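Local coordinates for putative Nitroreductase (Anabaena variabilis ATCC 29413, PDB 3EO7), which binds flavin mononucleotide and, as a putative nitroreductase-family flavoprotein, probably catalyses flavin-dependent oxidation-reduction reactions on a substrate not yet identified, at residues F79-T85 and Y96-A100; T330-S336 and N468-Q473; H191-E197 and G461-R466; A109-V113 and L125-Q129. All coordinates share one frame; numbering follows the deposited sequence.

Contact 1. Residues F79-T85 and Y96-A100; sequences FRSYGLT and YLRAA. With FMN (flavin mononucleotide), chain B.
Arg98 reaches out from the end of one hairpin strand and runs past Leu84 and Tyr82. Arg98 CB sits 3.4 Å from Gly83 O. Arg98 CG packs on Leu84 CD2 at 3.7 Å, the two side chains lying side by side and pointing the same way. With the chain extended from CG to NE, Arg98 CD arrives over one face of the Tyr82 ring, a CH-pi contact 4.2 Å from the centroid and 18° off the ring normal. Arg98 NE still touches Leu84 CD2, and Arg98 NH1 comes to 3.4 Å from Tyr82 CE2, which lies at the edge of the guanidinium; the two planes are 60° apart. Arg98 NH2 is satisfied by Pro39 O, while Tyr82 OH bonds to Ala109 O.

Between the backbones, Ala99 N donates to Gly83 O (2.8 Å) and Thr85 N to Leu97 O (2.8 Å), around the antiparallel non-hydrogen-bonded pair Leu84-Arg98 of the hairpin 84-90/93-98. Ala99 CB lies 3.3 Å from Arg80 O of helix 66-82. Arg98 O lies 3.6 Å from FMN O3P and takes a weak bond from Arg334 NH2, whose positive charge probably eases the approach of the two oxygens.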
# COMPACT_ATOMS: atom_id res chain seq x y z
N PHE A 79 -14.13 7.02 4.77
CA PHE A 79 -14.86 5.75 4.71
C PHE A 79 -14.41 4.84 3.57
O PHE A 79 -14.28 3.62 3.72
CB PHE A 79 -16.36 5.98 4.65
CG PHE A 79 -17.13 4.71 4.81
CD1 PHE A 79 -17.14 4.06 6.05
CD2 PHE A 79 -17.75 4.12 3.72
CE1 PHE A 79 -17.79 2.86 6.21
CE2 PHE A 79 -18.42 2.91 3.88
CZ PHE A 79 -18.43 2.28 5.12
N ARG A 80 -14.20 5.44 2.40
CA ARG A 80 -13.79 4.67 1.24
C ARG A 80 -12.33 4.26 1.41
O ARG A 80 -11.89 3.31 0.79
CB ARG A 80 -13.97 5.48 -0.04
CG ARG A 80 -15.42 5.85 -0.42
CD ARG A 80 -16.11 4.74 -1.19
NE ARG A 80 -17.53 5.04 -1.42
CZ ARG A 80 -18.57 4.45 -0.82
NH1 ARG A 80 -18.42 3.48 0.07
NH2 ARG A 80 -19.80 4.83 -1.15
N SER A 81 -11.56 4.98 2.24
CA SER A 81 -10.15 4.66 2.46
C SER A 81 -9.93 3.51 3.46
O SER A 81 -9.11 2.63 3.22
CB SER A 81 -9.36 5.87 2.97
OG SER A 81 -9.26 6.86 1.96
N TYR A 82 -10.61 3.57 4.61
CA TYR A 82 -10.32 2.63 5.70
C TYR A 82 -11.52 2.27 6.54
O TYR A 82 -11.39 1.81 7.68
CB TYR A 82 -9.21 3.23 6.56
CG TYR A 82 -8.32 2.27 7.31
CD1 TYR A 82 -7.82 1.12 6.69
CD2 TYR A 82 -7.95 2.51 8.62
CE1 TYR A 82 -6.96 0.24 7.36
CE2 TYR A 82 -7.10 1.65 9.30
CZ TYR A 82 -6.60 0.50 8.66
OH TYR A 82 -5.75 -0.36 9.34
N GLY A 83 -12.70 2.41 5.95
CA GLY A 83 -13.92 2.11 6.65
C GLY A 83 -14.14 0.62 6.75
O GLY A 83 -13.54 -0.16 5.99
N LEU A 84 -15.02 0.23 7.67
CA LEU A 84 -15.43 -1.18 7.79
C LEU A 84 -16.41 -1.53 6.68
O LEU A 84 -17.39 -0.83 6.52
CB LEU A 84 -16.03 -1.41 9.16
CG LEU A 84 -15.17 -1.11 10.36
CD1 LEU A 84 -15.94 -1.63 11.62
CD2 LEU A 84 -13.74 -1.69 10.23
N THR A 85 -16.13 -2.58 5.89
CA THR A 85 -17.01 -2.94 4.78
C THR A 85 -17.59 -4.37 4.82
O THR A 85 -18.41 -4.73 3.98
CB THR A 85 -16.32 -2.66 3.43
OG1 THR A 85 -15.25 -3.59 3.24
CG2 THR A 85 -15.84 -1.24 3.37
N TYR A 96 -13.82 -7.40 11.70
CA TYR A 96 -14.41 -6.47 10.76
C TYR A 96 -13.40 -6.25 9.66
O TYR A 96 -12.28 -5.79 9.93
CB TYR A 96 -14.71 -5.17 11.43
CG TYR A 96 -15.80 -5.34 12.41
CD1 TYR A 96 -17.11 -5.39 11.98
CD2 TYR A 96 -15.53 -5.52 13.76
CE1 TYR A 96 -18.15 -5.58 12.87
CE2 TYR A 96 -16.57 -5.71 14.67
CZ TYR A 96 -17.87 -5.73 14.21
OH TYR A 96 -18.92 -5.92 15.06
N LEU A 97 -13.81 -6.56 8.43
CA LEU A 97 -13.00 -6.34 7.28
C LEU A 97 -13.21 -4.91 6.81
O LEU A 97 -14.24 -4.28 7.07
CB LEU A 97 -13.35 -7.33 6.17
CG LEU A 97 -13.34 -8.81 6.55
CD1 LEU A 97 -13.65 -9.64 5.30
CD2 LEU A 97 -12.03 -9.28 7.18
N ARG A 98 -12.20 -4.41 6.12
CA ARG A 98 -12.14 -3.01 5.77
C ARG A 98 -11.93 -2.73 4.30
O ARG A 98 -11.68 -3.63 3.49
CB ARG A 98 -10.99 -2.35 6.57
CG ARG A 98 -10.97 -2.71 8.06
CD ARG A 98 -10.04 -1.84 8.89
NE ARG A 98 -9.96 -2.41 10.24
CZ ARG A 98 -9.29 -1.90 11.25
NH1 ARG A 98 -8.67 -0.74 11.13
NH2 ARG A 98 -9.27 -2.55 12.40
N ALA A 99 -12.01 -1.44 3.98
CA ALA A 99 -11.80 -0.97 2.61
C ALA A 99 -10.42 -1.36 2.09
O ALA A 99 -10.22 -1.55 0.89
CB ALA A 99 -11.99 0.56 2.53
N ALA A 100 -9.43 -1.38 2.98
CA ALA A 100 -8.08 -1.80 2.64
C ALA A 100 -7.87 -3.25 3.13
O ALA A 100 -8.26 -3.57 4.26
CB ALA A 100 -7.04 -0.91 3.31
N1 FMN B . -4.72 -13.77 1.53
C2 FMN B . -4.37 -15.10 1.41
O2 FMN B . -5.22 -15.97 1.30
N3 FMN B . -3.07 -15.53 1.43
C4 FMN B . -2.02 -14.67 1.61
O4 FMN B . -0.87 -15.09 1.43
C4A FMN B . -2.34 -13.32 1.73
N5 FMN B . -1.33 -12.40 1.97
C5A FMN B . -1.64 -11.03 2.00
C6 FMN B . -0.64 -10.06 2.13
C7 FMN B . -0.95 -8.70 2.18
C7M FMN B . 0.18 -7.66 2.19
C8 FMN B . -2.27 -8.29 2.11
C8M FMN B . -2.65 -6.83 1.97
C9 FMN B . -3.30 -9.24 1.98
C9A FMN B . -2.98 -10.61 1.92
N10 FMN B . -3.99 -11.56 1.80
C10 FMN B . -3.68 -12.88 1.69
C1' FMN B . -5.45 -11.18 1.96
C2' FMN B . -5.86 -10.94 3.40
O2' FMN B . -6.07 -12.21 4.07
C3' FMN B . -7.11 -10.08 3.43
O3' FMN B . -6.82 -8.77 2.94
C4' FMN B . -7.80 -10.01 4.81
O4' FMN B . -8.24 -11.33 5.23
C5' FMN B . -8.97 -9.05 4.76
O5' FMN B . -9.92 -9.42 3.80
P FMN B . -10.34 -8.46 2.62
O1P FMN B . -9.12 -8.24 1.74
O2P FMN B . -11.44 -9.22 1.88
O3P FMN B . -10.86 -7.17 3.17

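Contact 2. Residues T330-S336 and N468-Q473; sequences TMHKRRS and NLAAIQ. With FMN (flavin mononucleotide), chain B.
Ile472 and Leu469 form the close-packed side of this contact, pressed against helix 325-333 and the turn that follows it. Ile472 splits its branches: CG2, anti to the backbone N, meets Thr330 CG2 at 3.8 Å and the aliphatic chain of Lys333, which slides past in the opposite direction, while CG1 lies against Arg334 CG and CD1 reaches Arg335 O. Leu469 CD2 fits between the CG of selenomethionine Met331, 3.8 Å away, and Arg334 CD.

Where helix 325-333 ends, Arg334, Arg335 and Ser336 make the phosphate site of the nitroreductase fold, as seen with FMN bound. Arg334 spreads its two terminal nitrogens over two oxygens, NH1 to FMN O1P at 3.0 Å and NH2 to FMN O3P. Arg335 gives NE to FMN O2P (2.8 Å) and NH2 to FMN O3P (2.7 Å, 171° at the hydrogen). Ser336 OG adds a bond to FMN O1P at 2.6 Å and its N another to FMN O2P.

Toward Asn468 the packing gives way to water. One water accepts from Arg334 NH1 and donates to Asn468 OD1, the water O lying 2.7 Å from Asn468 OD1; a second donates to both Asn468 OD1 and Ser336 OG.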
# COMPACT_ATOMS: atom_id res chain seq x y z
N THR A 330 -17.22 -0.59 -6.23
CA THR A 330 -16.13 -1.54 -6.21
C THR A 330 -15.27 -1.42 -4.93
O THR A 330 -14.97 -2.43 -4.30
CB THR A 330 -15.29 -1.44 -7.49
OG1 THR A 330 -16.07 -1.98 -8.59
CG2 THR A 330 -14.00 -2.18 -7.35
N MSE A 331 -14.96 -0.19 -4.53
CA MSE A 331 -14.19 0.02 -3.32
C MSE A 331 -14.96 -0.50 -2.12
O MSE A 331 -14.39 -1.11 -1.21
CB MSE A 331 -13.84 1.49 -3.14
CG MSE A 331 -12.84 1.95 -4.18
SE MSE A 331 -12.32 3.80 -3.94
CE MSE A 331 -10.97 3.57 -2.53
N HIS A 332 -16.27 -0.32 -2.13
CA HIS A 332 -17.06 -0.78 -1.00
C HIS A 332 -17.17 -2.31 -0.93
O HIS A 332 -17.11 -2.88 0.16
CB HIS A 332 -18.45 -0.13 -1.00
CG HIS A 332 -19.28 -0.53 0.18
ND1 HIS A 332 -19.04 -0.06 1.45
CD2 HIS A 332 -20.34 -1.37 0.28
CE1 HIS A 332 -19.91 -0.60 2.29
NE2 HIS A 332 -20.70 -1.40 1.60
N LYS A 333 -17.32 -2.98 -2.08
CA LYS A 333 -17.56 -4.44 -2.11
C LYS A 333 -16.30 -5.30 -2.19
O LYS A 333 -16.36 -6.52 -2.01
CB LYS A 333 -18.48 -4.80 -3.28
CG LYS A 333 -17.86 -4.76 -4.63
CD LYS A 333 -18.91 -5.10 -5.71
CE LYS A 333 -18.32 -5.07 -7.12
NZ LYS A 333 -19.37 -5.35 -8.16
N ARG A 334 -15.16 -4.65 -2.43
CA ARG A 334 -13.90 -5.34 -2.67
C ARG A 334 -13.55 -6.28 -1.55
O ARG A 334 -13.51 -5.88 -0.39
CB ARG A 334 -12.77 -4.32 -2.80
CG ARG A 334 -11.39 -4.98 -3.02
CD ARG A 334 -10.26 -4.25 -2.32
NE ARG A 334 -10.45 -4.18 -0.86
CZ ARG A 334 -10.27 -5.17 -0.01
NH1 ARG A 334 -9.82 -6.34 -0.42
NH2 ARG A 334 -10.48 -4.95 1.27
N ARG A 335 -13.30 -7.54 -1.90
CA ARG A 335 -12.81 -8.55 -0.96
C ARG A 335 -11.66 -9.30 -1.64
O ARG A 335 -11.62 -9.40 -2.87
CB ARG A 335 -13.90 -9.56 -0.66
CG ARG A 335 -15.14 -9.01 0.03
CD ARG A 335 -15.04 -9.01 1.54
NE ARG A 335 -14.04 -8.08 2.09
CZ ARG A 335 -14.30 -6.81 2.41
NH1 ARG A 335 -15.50 -6.30 2.25
NH2 ARG A 335 -13.35 -6.06 2.95
N SER A 336 -10.76 -9.85 -0.82
CA SER A 336 -9.70 -10.73 -1.31
C SER A 336 -10.37 -12.08 -1.56
O SER A 336 -10.98 -12.67 -0.66
CB SER A 336 -8.60 -10.87 -0.27
OG SER A 336 -7.91 -9.64 -0.13
N ASN A 468 -6.15 -4.84 -7.32
CA ASN A 468 -7.27 -5.47 -6.63
C ASN A 468 -8.62 -4.83 -7.04
O ASN A 468 -9.57 -5.52 -7.35
CB ASN A 468 -7.12 -5.43 -5.09
CG ASN A 468 -6.25 -6.56 -4.54
OD1 ASN A 468 -6.75 -7.43 -3.82
ND2 ASN A 468 -4.96 -6.56 -4.87
N LEU A 469 -8.66 -3.50 -7.03
CA LEU A 469 -9.88 -2.76 -7.38
C LEU A 469 -10.25 -3.00 -8.84
O LEU A 469 -11.42 -3.29 -9.15
CB LEU A 469 -9.70 -1.28 -7.06
CG LEU A 469 -9.67 -0.93 -5.56
CD1 LEU A 469 -9.27 0.56 -5.35
CD2 LEU A 469 -11.00 -1.28 -4.88
N ALA A 470 -9.27 -2.95 -9.73
CA ALA A 470 -9.54 -3.23 -11.14
C ALA A 470 -10.10 -4.64 -11.34
O ALA A 470 -11.04 -4.84 -12.12
CB ALA A 470 -8.30 -2.99 -12.02
N ALA A 471 -9.53 -5.62 -10.64
CA ALA A 471 -9.97 -7.01 -10.76
C ALA A 471 -11.42 -7.11 -10.35
O ALA A 471 -12.23 -7.68 -11.06
CB ALA A 471 -9.08 -7.95 -9.88
N ILE A 472 -11.75 -6.57 -9.18
CA ILE A 472 -13.12 -6.62 -8.68
C ILE A 472 -14.10 -5.90 -9.61
O ILE A 472 -15.18 -6.41 -9.88
CB ILE A 472 -13.22 -6.06 -7.24
CG1 ILE A 472 -12.39 -6.92 -6.27
CG2 ILE A 472 -14.72 -5.89 -6.83
CD1 ILE A 472 -12.74 -8.42 -6.24
N GLN A 473 -13.71 -4.73 -10.15
CA GLN A 473 -14.54 -4.03 -11.12
C GLN A 473 -14.86 -4.87 -12.34
O GLN A 473 -15.96 -4.78 -12.87
CB GLN A 473 -13.85 -2.75 -11.56
CG GLN A 473 -14.54 -1.94 -12.68
CD GLN A 473 -15.92 -1.45 -12.34
OE1 GLN A 473 -16.28 -1.31 -11.17
NE2 GLN A 473 -16.72 -1.15 -13.38
N1 FMN B . -4.72 -13.77 1.53
C2 FMN B . -4.37 -15.10 1.41
O2 FMN B . -5.22 -15.97 1.30
N3 FMN B . -3.07 -15.53 1.43
C4 FMN B . -2.02 -14.67 1.61
O4 FMN B . -0.87 -15.09 1.43
C4A FMN B . -2.34 -13.32 1.73
N5 FMN B . -1.33 -12.40 1.97
C5A FMN B . -1.64 -11.03 2.00
C6 FMN B . -0.64 -10.06 2.13
C7 FMN B . -0.95 -8.70 2.18
C7M FMN B . 0.18 -7.66 2.19
C8 FMN B . -2.27 -8.29 2.11
C8M FMN B . -2.65 -6.83 1.97
C9 FMN B . -3.30 -9.24 1.98
C9A FMN B . -2.98 -10.61 1.92
N10 FMN B . -3.99 -11.56 1.80
C10 FMN B . -3.68 -12.88 1.69
C1' FMN B . -5.45 -11.18 1.96
C2' FMN B . -5.86 -10.94 3.40
O2' FMN B . -6.07 -12.21 4.07
C3' FMN B . -7.11 -10.08 3.43
O3' FMN B . -6.82 -8.77 2.94
C4' FMN B . -7.80 -10.01 4.81
O4' FMN B . -8.24 -11.33 5.23
C5' FMN B . -8.97 -9.05 4.76
O5' FMN B . -9.92 -9.42 3.80
P FMN B . -10.34 -8.46 2.62
O1P FMN B . -9.12 -8.24 1.74
O2P FMN B . -11.44 -9.22 1.88
O3P FMN B . -10.86 -7.17 3.17
O HOH W 1 -9.34 -7.45 -3.09
O HOH W 2 -5.63 -8.89 -1.64

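Contact 3. Residues H191-E197 and G461-R466; sequences HLLGNIE and GHLGQR
His191, Glu197, His462 and Gln465 mark this as a buried, largely polar helix-helix contact near the middle of the chain, where helix 181-202 from the first nitroreductase-like part crosses helix 452-473 from the second. The short segments approach to 6.9 Å between axes at a signed angle of -58°. Glycines allow this closeness: no room is left for a side-chain carbon between Gly194 and Gln465 CB, or between Gly461 and His191 N. Gly194 CA lies 3.4 Å from His462 CD2. Gly461 O, separately, sits over the centre of the His191 ring.

Gln465 works in both directions. Gln465 OE1 accepts from His191 ND1 (2.8 Å), nearly in the plane of the imidazole, while Gln465 NE2 donates to Asn195 OD1 (2.7 Å) in a more bent bond. With CG anti to the backbone N, the Gln465 chain then bends and brings its amide to the ND1 edge of the ring, its plane 84° from that of the imidazole. Both ends of that amide are therefore fixed, and so is its rotation. His191 NE2 continues to Tyr503 OH.

One chain carries both nitroreductase-like parts, an arrangement consistent with the homodimer of relatives, and these two helices pack between them beside the FMN, which His191 touches.

Further along, Glu197 OE2 takes two donors. His462 NE2 comes in on the anti side of Glu197 OE2 at 2.5 Å, and Arg466 NH1 donates to the syn lone pair of Glu197 OE2 at 2.9 Å in a salt bridge. Glu197 reaches them with CG between its backbone N and carbonyl carbon (chi1 55°). Tyr374 stacks on the His462 ring, and Arg466 NH2 bonds to Phe356 O.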
# COMPACT_ATOMS: atom_id res chain seq x y z
N HIS A 191 -1.47 -0.42 0.46
CA HIS A 191 -2.84 -0.65 -0.01
C HIS A 191 -3.75 0.50 0.44
O HIS A 191 -4.56 1.02 -0.36
CB HIS A 191 -3.42 -2.00 0.46
CG HIS A 191 -3.00 -3.19 -0.37
ND1 HIS A 191 -3.71 -3.59 -1.48
CD2 HIS A 191 -1.94 -4.02 -0.27
CE1 HIS A 191 -3.10 -4.66 -2.01
NE2 HIS A 191 -2.04 -4.95 -1.29
N LEU A 192 -3.62 0.88 1.70
CA LEU A 192 -4.38 2.03 2.22
C LEU A 192 -4.04 3.32 1.46
O LEU A 192 -4.93 4.11 1.14
CB LEU A 192 -4.11 2.17 3.71
CG LEU A 192 -4.63 3.44 4.39
CD1 LEU A 192 -6.15 3.56 4.20
CD2 LEU A 192 -4.26 3.30 5.89
N LEU A 193 -2.76 3.54 1.17
CA LEU A 193 -2.37 4.70 0.36
C LEU A 193 -3.04 4.71 -1.00
O LEU A 193 -3.44 5.78 -1.47
CB LEU A 193 -0.85 4.78 0.17
CG LEU A 193 0.05 4.93 1.42
CD1 LEU A 193 1.51 5.13 0.96
CD2 LEU A 193 -0.43 6.07 2.32
N GLY A 194 -3.15 3.53 -1.64
CA GLY A 194 -3.89 3.41 -2.93
C GLY A 194 -5.35 3.83 -2.74
O GLY A 194 -5.92 4.57 -3.56
N ASN A 195 -5.98 3.42 -1.65
CA ASN A 195 -7.38 3.86 -1.42
C ASN A 195 -7.46 5.36 -1.18
O ASN A 195 -8.39 6.02 -1.64
CB ASN A 195 -8.03 3.19 -0.21
CG ASN A 195 -8.46 1.79 -0.47
OD1 ASN A 195 -8.49 1.30 -1.63
ND2 ASN A 195 -8.79 1.09 0.60
N ILE A 196 -6.52 5.90 -0.42
CA ILE A 196 -6.53 7.34 -0.15
C ILE A 196 -6.47 8.14 -1.44
O ILE A 196 -7.26 9.08 -1.61
CB ILE A 196 -5.44 7.73 0.84
CG1 ILE A 196 -5.75 7.16 2.21
CG2 ILE A 196 -5.27 9.31 0.96
CD1 ILE A 196 -4.59 7.33 3.20
N GLU A 197 -5.58 7.81 -2.37
CA GLU A 197 -5.56 8.58 -3.61
C GLU A 197 -6.86 8.43 -4.42
O GLU A 197 -7.34 9.42 -4.99
CB GLU A 197 -4.36 8.30 -4.51
CG GLU A 197 -4.15 6.91 -4.86
CD GLU A 197 -4.03 6.68 -6.40
OE1 GLU A 197 -4.71 7.29 -7.23
OE2 GLU A 197 -3.34 5.76 -6.75
N GLY A 461 2.32 -2.19 -2.37
CA GLY A 461 0.94 -2.28 -1.87
C GLY A 461 0.00 -1.31 -2.57
O GLY A 461 -1.16 -1.63 -2.81
N HIS A 462 0.50 -0.13 -2.91
CA HIS A 462 -0.27 0.89 -3.62
C HIS A 462 -0.63 0.34 -5.03
O HIS A 462 -1.79 0.33 -5.43
CB HIS A 462 0.53 2.20 -3.64
CG HIS A 462 -0.15 3.37 -4.30
ND1 HIS A 462 0.37 4.64 -4.19
CD2 HIS A 462 -1.26 3.48 -5.07
CE1 HIS A 462 -0.39 5.48 -4.87
NE2 HIS A 462 -1.39 4.81 -5.41
N LEU A 463 0.36 -0.14 -5.76
CA LEU A 463 0.10 -0.81 -7.05
C LEU A 463 -0.89 -1.96 -6.84
O LEU A 463 -1.84 -2.11 -7.60
CB LEU A 463 1.41 -1.33 -7.67
CG LEU A 463 2.42 -0.28 -8.15
CD1 LEU A 463 3.72 -1.01 -8.58
CD2 LEU A 463 1.83 0.58 -9.31
N GLY A 464 -0.64 -2.77 -5.82
CA GLY A 464 -1.52 -3.89 -5.50
C GLY A 464 -2.97 -3.46 -5.33
O GLY A 464 -3.88 -4.11 -5.82
N GLN A 465 -3.21 -2.33 -4.68
CA GLN A 465 -4.59 -1.95 -4.44
C GLN A 465 -5.28 -1.58 -5.75
O GLN A 465 -6.46 -1.87 -5.93
CB GLN A 465 -4.71 -0.83 -3.41
CG GLN A 465 -6.14 -0.52 -3.01
CD GLN A 465 -6.86 -1.65 -2.25
OE1 GLN A 465 -6.29 -2.69 -1.98
NE2 GLN A 465 -8.13 -1.41 -1.90
N ARG A 466 -4.54 -0.92 -6.65
CA ARG A 466 -5.12 -0.58 -7.93
C ARG A 466 -5.46 -1.86 -8.69
O ARG A 466 -6.51 -1.94 -9.30
CB ARG A 466 -4.17 0.31 -8.73
CG ARG A 466 -3.94 1.70 -8.10
CD ARG A 466 -3.06 2.58 -8.98
NE ARG A 466 -3.72 3.05 -10.21
CZ ARG A 466 -4.28 4.25 -10.36
NH1 ARG A 466 -4.28 5.10 -9.37
NH2 ARG A 466 -4.85 4.60 -11.50

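Contact 4. Residues A109-V113 and L125-Q129; sequences AEVYV and LYNYQ
Glu110 OE1 is gripped by Asn127 ND2 from across the hairpin and by water. Asn127 ND2 comes nearly along the C-O axis to Glu110 OE1 at 3.0 Å, in an almost straight bond (177°), with carboxylate and amide planes only 19° apart. One water O lies 2.6 Å from Glu110 OE1 and also within bonding distance of Asn127 OD1; a second, bonded to Val111 N, meets Glu110 OE1 weakly. The other carboxylate oxygen, OE2, is paired with Arg172 in a salt bridge.

Asn127 can reach Glu110 because CG is anti to its backbone N, which carries the amide over one face of the Tyr112 ring. Asn127 ND2 stands 3.4 Å from Tyr112 CE2, offset toward the rim, and ring and amide planes are 62° apart. At its other end, Asn127 OD1 accepts from Gln129 NE2, while Tyr112 OH goes on to Glu229 and Lys41.

The backbones form the antiparallel hairpin 109-115/124-129 within the larger sheet. Val113 and Tyr126 are a hydrogen-bonded pair, with Val113 N to Tyr126 O at 2.8 Å and Tyr126 N to Val113 O at 2.9 Å; Tyr128 N to Val111 O adds a third bond. Val113 CB and Tyr126 CB meet at 4.1 Å on the face away from Tyr112 and Asn127. Arg172 probably balances the buried charge of Glu110, amide and water satisfy OE1, and Asn127, held by Glu110, Gln129 and the Tyr112 face, has little freedom to turn.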
# COMPACT_ATOMS: atom_id res chain seq x y z
N ALA A 109 -2.23 -0.54 10.26
CA ALA A 109 -2.33 0.90 9.99
C ALA A 109 -3.37 1.63 10.82
O ALA A 109 -4.44 1.07 11.12
CB ALA A 109 -2.59 1.16 8.47
N GLU A 110 -3.02 2.85 11.24
CA GLU A 110 -3.92 3.76 11.93
C GLU A 110 -3.91 5.05 11.13
O GLU A 110 -2.85 5.49 10.66
CB GLU A 110 -3.49 4.08 13.39
CG GLU A 110 -3.94 3.05 14.35
CD GLU A 110 -5.44 3.06 14.55
OE1 GLU A 110 -6.07 4.15 14.73
OE2 GLU A 110 -6.00 1.95 14.58
N VAL A 111 -5.10 5.63 10.99
CA VAL A 111 -5.29 6.87 10.26
C VAL A 111 -5.56 8.01 11.21
O VAL A 111 -6.49 7.95 12.03
CB VAL A 111 -6.44 6.73 9.24
CG1 VAL A 111 -6.79 8.11 8.59
CG2 VAL A 111 -6.07 5.66 8.15
N TYR A 112 -4.76 9.06 11.06
CA TYR A 112 -4.95 10.29 11.79
C TYR A 112 -5.23 11.43 10.83
O TYR A 112 -4.78 11.41 9.71
CB TYR A 112 -3.70 10.65 12.58
CG TYR A 112 -3.36 9.64 13.64
CD1 TYR A 112 -2.65 8.50 13.33
CD2 TYR A 112 -3.78 9.84 14.94
CE1 TYR A 112 -2.37 7.54 14.30
CE2 TYR A 112 -3.52 8.90 15.93
CZ TYR A 112 -2.80 7.77 15.62
OH TYR A 112 -2.53 6.86 16.60
N VAL A 113 -5.98 12.43 11.31
CA VAL A 113 -6.15 13.67 10.57
C VAL A 113 -5.57 14.78 11.43
O VAL A 113 -5.87 14.90 12.65
CB VAL A 113 -7.63 13.98 10.26
CG1 VAL A 113 -7.77 15.37 9.65
CG2 VAL A 113 -8.24 12.92 9.32
N LEU A 125 -5.20 17.35 16.57
CA LEU A 125 -5.08 15.94 16.24
C LEU A 125 -6.37 15.16 16.37
O LEU A 125 -7.09 15.27 17.36
CB LEU A 125 -4.03 15.29 17.16
CG LEU A 125 -2.71 16.06 17.26
CD1 LEU A 125 -1.84 15.40 18.39
CD2 LEU A 125 -2.00 16.16 15.90
N TYR A 126 -6.65 14.38 15.35
CA TYR A 126 -7.83 13.53 15.29
C TYR A 126 -7.44 12.09 14.91
O TYR A 126 -6.64 11.87 14.00
CB TYR A 126 -8.81 14.02 14.22
CG TYR A 126 -9.31 15.45 14.39
CD1 TYR A 126 -8.50 16.54 14.07
CD2 TYR A 126 -10.59 15.70 14.82
CE1 TYR A 126 -8.96 17.83 14.20
CE2 TYR A 126 -11.07 16.98 14.94
CZ TYR A 126 -10.25 18.04 14.65
OH TYR A 126 -10.76 19.30 14.81
N ASN A 127 -8.00 11.11 15.62
CA ASN A 127 -7.82 9.72 15.28
C ASN A 127 -9.10 9.23 14.57
O ASN A 127 -10.21 9.46 15.07
CB ASN A 127 -7.55 8.87 16.51
CG ASN A 127 -7.44 7.40 16.18
OD1 ASN A 127 -8.36 6.65 16.45
ND2 ASN A 127 -6.34 6.99 15.51
N TYR A 128 -8.93 8.54 13.47
CA TYR A 128 -10.05 7.95 12.75
C TYR A 128 -10.49 6.62 13.41
O TYR A 128 -9.73 5.67 13.49
CB TYR A 128 -9.73 7.75 11.24
CG TYR A 128 -10.92 7.10 10.54
CD1 TYR A 128 -12.16 7.76 10.48
CD2 TYR A 128 -10.82 5.83 9.99
CE1 TYR A 128 -13.28 7.14 9.91
CE2 TYR A 128 -11.92 5.22 9.37
CZ TYR A 128 -13.14 5.87 9.34
OH TYR A 128 -14.18 5.23 8.75
N GLN A 129 -11.73 6.58 13.85
CA GLN A 129 -12.30 5.41 14.50
C GLN A 129 -13.13 4.62 13.49
O GLN A 129 -14.25 5.00 13.17
CB GLN A 129 -13.18 5.88 15.65
CG GLN A 129 -12.42 6.49 16.78
CD GLN A 129 -11.80 5.43 17.66
OE1 GLN A 129 -12.49 4.48 18.06
NE2 GLN A 129 -10.51 5.55 17.95
O HOH W 3 -7.55 4.39 12.11
O HOH W 4 -8.37 3.78 15.99

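Along the chain, contacts 1 and 4 close in turn before the others open, and contacts 2 and 3 interleave, sharing helix 452-473. The centre of contact 3 lies about 5 Å from the centre of the chain, and the centres of the other contacts are about 12 to 18 Å from its own. Contacts 1 and 2 come from different nitroreductase-like parts yet both touch FMN, joined by Thr85 OG1 to Arg335 NH1; Asn195 ND2 of contact 3 holds Ala99 O and Ser81 O of contact 1. Contact 4, in the seven-stranded sheet, meets contact 1 through Tyr82 OH and Ala109 O but does not touch contact 2. The FMN pocket is thus lined by residues of both parts of a single chain.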